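Local coordinates for glutathione S-transferase (Sphingobium chungbukense, PDB 6M1T), which conjugates glutathione to electrophilic compounds for detoxification, as a bacterial beta-class glutathione S-transferase, at the interface of chains A and B. Residues are numbered along the deposited sequence; one frame, centred on the assembly and turned at random. Chains: chain A/B, Glutathione S-transferase.

Contacts 1 and 2 are neighbouring parts of the two-fold interface between the subunits, with the centres of their C-alpha atoms about 9 Å apart. They share B:Glu65, whose carboxylate is bonded directly to helix 89-108 of chain A in contact 1 and reaches it through water in contact 2. Contact 1 uses the middle of that helix, and contact 2 its C-terminal end. The N-terminal thioredoxin-like domain of chain B supplies B:Thr64, B:Glu65 and the start of helix 66-76 to contact 1, while contact 2 adds B:Lys51 and helix 89-108 of chain B. B:Glu65 and B:Lys51 also line the glutathione pocket, so dimer packing and ligand binding adjoin.

Contact 1: the interface of chains A and B. Residues chain A 96-97, 99-100; chain B 64-65, 67-68.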
loop_
_atom_site.group_PDB
_atom_site.type_symbol
_atom_site.label_atom_id
_atom_site.label_comp_id
_atom_site.label_asym_id
_atom_site.label_seq_id
_atom_site.Cartn_x
_atom_site.Cartn_y
_atom_site.Cartn_z
ATOM N N SER A 96 2.426 4.717 6.711
ATOM C CA SER A 96 1.594 3.644 7.314
ATOM C C SER A 96 0.138 3.882 6.939
ATOM O O SER A 96 -0.542 2.960 6.383
ATOM C CB SER A 96 1.774 3.578 8.829
ATOM O OG SER A 96 0.991 2.547 9.397
ATOM N N ARG A 97 -0.350 5.097 7.185
ATOM C CA ARG A 97 -1.760 5.396 6.877
ATOM C C ARG A 97 -1.969 5.277 5.352
ATOM O O ARG A 97 -3.034 4.780 4.962
ATOM C CB ARG A 97 -2.198 6.738 7.487
ATOM C CG ARG A 97 -2.451 6.732 9.001
ATOM C CD ARG A 97 -3.281 5.584 9.580
ATOM N NE ARG A 97 -2.455 4.385 9.757
ATOM C CZ ARG A 97 -2.881 3.114 9.873
ATOM N NH1 ARG A 97 -1.978 2.168 9.990
ATOM N NH2 ARG A 97 -4.161 2.778 9.897
ATOM N N SER A 99 -0.416 3.362 3.195
ATOM C CA SER A 99 -0.336 1.908 2.850
ATOM C C SER A 99 -1.635 1.233 3.303
ATOM O O SER A 99 -2.192 0.422 2.537
ATOM C CB SER A 99 0.952 1.184 3.361
ATOM O OG SER A 99 0.463 -0.159 3.225
ATOM N N PHE A 100 -2.182 1.593 4.470
ATOM C CA PHE A 100 -3.449 1.012 4.936
ATOM C C PHE A 100 -4.596 1.398 3.979
ATOM O O PHE A 100 -5.456 0.540 3.625
ATOM C CB PHE A 100 -3.792 1.477 6.353
ATOM C CG PHE A 100 -5.167 1.077 6.747
ATOM C CD1 PHE A 100 -5.428 -0.175 7.274
ATOM C CD2 PHE A 100 -6.204 1.985 6.632
ATOM C CE1 PHE A 100 -6.715 -0.533 7.661
ATOM C CE2 PHE A 100 -7.491 1.622 6.996
ATOM C CZ PHE A 100 -7.748 0.374 7.529
ATOM N N THR B 64 2.708 -0.112 11.920
ATOM C CA THR B 64 2.145 -1.178 11.084
ATOM C C THR B 64 2.347 -0.855 9.596
ATOM O O THR B 64 2.658 0.320 9.261
ATOM C CB THR B 64 0.680 -1.398 11.447
ATOM O OG1 THR B 64 -0.057 -0.206 11.161
ATOM C CG2 THR B 64 0.513 -1.804 12.896
ATOM N N GLU B 65 2.046 -1.858 8.749
ATOM C CA GLU B 65 2.071 -1.764 7.263
ATOM C C GLU B 65 3.507 -1.969 6.807
ATOM O O GLU B 65 4.416 -1.127 7.121
ATOM C CB GLU B 65 1.506 -0.425 6.771
ATOM C CG GLU B 65 0.040 -0.226 7.055
ATOM C CD GLU B 65 -0.926 -1.227 6.432
ATOM O OE1 GLU B 65 -1.922 -1.570 7.120
ATOM O OE2 GLU B 65 -0.716 -1.644 5.245
ATOM N N PRO B 67 5.218 -1.428 3.980
ATOM C CA PRO B 67 5.960 -0.349 3.337
ATOM C C PRO B 67 6.569 0.618 4.378
ATOM O O PRO B 67 7.713 0.996 4.228
ATOM C CB PRO B 67 4.916 0.295 2.398
ATOM C CG PRO B 67 3.976 -0.857 2.086
ATOM C CD PRO B 67 3.865 -1.636 3.382
ATOM N N ALA B 68 5.842 0.899 5.434
ATOM C CA ALA B 68 6.268 1.873 6.471
ATOM C C ALA B 68 7.363 1.227 7.325
ATOM O O ALA B 68 8.397 1.873 7.583
ATOM C CB ALA B 68 5.107 2.300 7.280
HETATM O O HOH W 1 -2.089 -0.868 9.531
HETATM O O HOH W 2 1.631 2.616 12.169
#
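A:Ser99 and B:Glu65 meet where helix 89-108 of chain A packs on the thioredoxin-like N-terminal domain of chain B, a typical dimer contact of glutathione S-transferases. The tight part lies around B:Glu65. Its chain bends at chi2 (-61°) and brings the carboxylate against the helix. With chi1 at 163° the hydroxyl of A:Ser99 swings away from its own backbone nitrogen, toward chain B, and OG donates a hydrogen bond to carboxylate oxygen OE2 of B:Glu65 at 2.8 Å. It arrives on the anti side of that oxygen, tilted from the carboxylate plane. The other oxygen, OE1, sits at the edge of the A:Phe100 ring, 3.8 Å from CD1. Ring and carboxylate stand nearly perpendicular. B:Pro67 CG closes on A:Ser99 CB at 3.9 Å, and the methyl of B:Ala68 packs on A:Ser96 CA. With an alanine in place of B:Glu65, A:Ser99 OG would probably lose its acceptor and water 1 its carboxylate mate, and A:Arg97 would lack the nearby negative charge. The watery side runs past B:Thr64. A:Ser96 OG donates to the backbone O of B:Thr64 at 2.8 Å, from above the carbonyl plane. A:Arg97 NH1 steadies this hydroxyl with a hydrogen bond of 3.1 Å to A:Ser96 OG, nearly in the guanidinium plane. Elsewhere on this side water takes over. Water 1 links A:Arg97 NH1, B:Thr64 OG1 and B:Glu65 OE1, and so joins the arginine to the carboxylate without direct contact. Water 2 bridges A:Ser96 OG and the backbone N of B:Thr64, 2.9 Å from that nitrogen.

Contact 2: the interface of chains A and B. Residues chain A 103-104, 107; chain B 51, 65, 107.
Near its C-terminal end, helix 89-108 of chain A meets the same helix of chain B, with the loop residues B:Lys51 and B:Glu65 alongside. A salt bridge runs from the ammonium NZ of B:Lys107 to carboxylate oxygen OE2 of A:Glu104, at 2.8 Å. The nitrogen comes from above the carboxylate plane, 44° out of it. The two side chains cross at about a right angle. B:Lys107 bends at chi2 (-79°) and then runs out extended, passing over the backbone O of A:Ser103. Its CD lies 3.3 Å from that oxygen. A:Glu104 is also bent at chi2 (-66°), which turns its carboxylate toward chain B. B:Lys51 slides past it in the opposite direction. Its CE comes to 3.9 Å from A:Glu104 OE1, but its NZ stays 4.8 Å from OE2, too far for a salt bridge. The nearby positive charge may still steady the glutamate. On the side of B:Glu65, water 3 lies 3.1 Å from A:Glu104 OE1 and also meets OE1 of B:Glu65. It joins two carboxylates that could otherwise repel each other. A:Lys107 adds a looser contact, its CG 4.3 Å from CG of B:Lys107. The site ties the paired helices together by charge and sets A:Glu104 beside B:Lys51, a glutathione-binding residue, so dimer packing may help position the ligand pocket.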
loop_
_atom_site.group_PDB
_atom_site.type_symbol
_atom_site.label_atom_id
_atom_site.label_comp_id
_atom_site.label_asym_id
_atom_site.label_seq_id
_atom_site.Cartn_x
_atom_site.Cartn_y
_atom_site.Cartn_z
ATOM N N SER A 103 -3.927 -0.488 0.459
ATOM C CA SER A 103 -3.771 -1.959 0.546
ATOM C C SER A 103 -4.984 -2.582 1.247
ATOM O O SER A 103 -5.326 -3.706 0.922
ATOM C CB SER A 103 -2.400 -2.270 1.192
ATOM O OG SER A 103 -1.630 -1.892 0.036
ATOM N N GLU A 104 -5.660 -1.899 2.169
ATOM C CA GLU A 104 -6.777 -2.546 2.923
ATOM C C GLU A 104 -8.126 -1.897 2.558
ATOM O O GLU A 104 -9.004 -2.609 2.113
ATOM C CB GLU A 104 -6.537 -2.429 4.428
ATOM C CG GLU A 104 -5.209 -3.038 4.871
ATOM C CD GLU A 104 -5.122 -4.552 4.702
ATOM O OE1 GLU A 104 -4.025 -5.101 4.865
ATOM O OE2 GLU A 104 -6.125 -5.174 4.379
ATOM N N LYS A 107 -9.125 -1.800 -1.334
ATOM C CA LYS A 107 -9.281 -3.149 -1.920
ATOM C C LYS A 107 -10.566 -3.782 -1.352
ATOM O O LYS A 107 -11.219 -4.514 -2.122
ATOM C CB LYS A 107 -7.998 -3.984 -1.754
ATOM C CG LYS A 107 -6.763 -3.447 -2.502
ATOM C CD LYS A 107 -7.047 -2.929 -3.907
ATOM C CE LYS A 107 -5.901 -2.967 -4.884
ATOM N NZ LYS A 107 -6.008 -4.141 -5.798
ATOM N N LYS B 51 -3.137 -7.966 12.527
ATOM C CA LYS B 51 -2.250 -8.488 11.446
ATOM C C LYS B 51 -0.774 -8.266 11.806
ATOM O O LYS B 51 -0.423 -7.355 12.650
ATOM C CB LYS B 51 -2.553 -7.877 10.069
ATOM C CG LYS B 51 -4.008 -7.986 9.586
ATOM C CD LYS B 51 -4.222 -7.259 8.243
ATOM C CE LYS B 51 -5.653 -7.144 7.738
ATOM N NZ LYS B 51 -6.416 -8.381 7.953
ATOM N N GLU B 65 2.046 -1.858 8.749
ATOM C CA GLU B 65 2.071 -1.764 7.263
ATOM C C GLU B 65 3.507 -1.969 6.807
ATOM O O GLU B 65 4.416 -1.127 7.121
ATOM C CB GLU B 65 1.506 -0.425 6.771
ATOM C CG GLU B 65 0.040 -0.226 7.055
ATOM C CD GLU B 65 -0.926 -1.227 6.432
ATOM O OE1 GLU B 65 -1.922 -1.570 7.120
ATOM O OE2 GLU B 65 -0.716 -1.644 5.245
ATOM N N LYS B 107 -2.298 -8.640 -2.334
ATOM C CA LYS B 107 -3.765 -8.757 -2.280
ATOM C C LYS B 107 -4.269 -9.868 -3.213
ATOM O O LYS B 107 -5.249 -10.530 -2.861
ATOM C CB LYS B 107 -4.322 -7.337 -2.430
ATOM C CG LYS B 107 -4.091 -6.506 -1.161
ATOM C CD LYS B 107 -5.112 -6.878 -0.114
ATOM C CE LYS B 107 -4.700 -6.648 1.319
ATOM N NZ LYS B 107 -5.895 -6.835 2.178
HETATM O O HOH W 3 -3.116 -3.772 7.455
#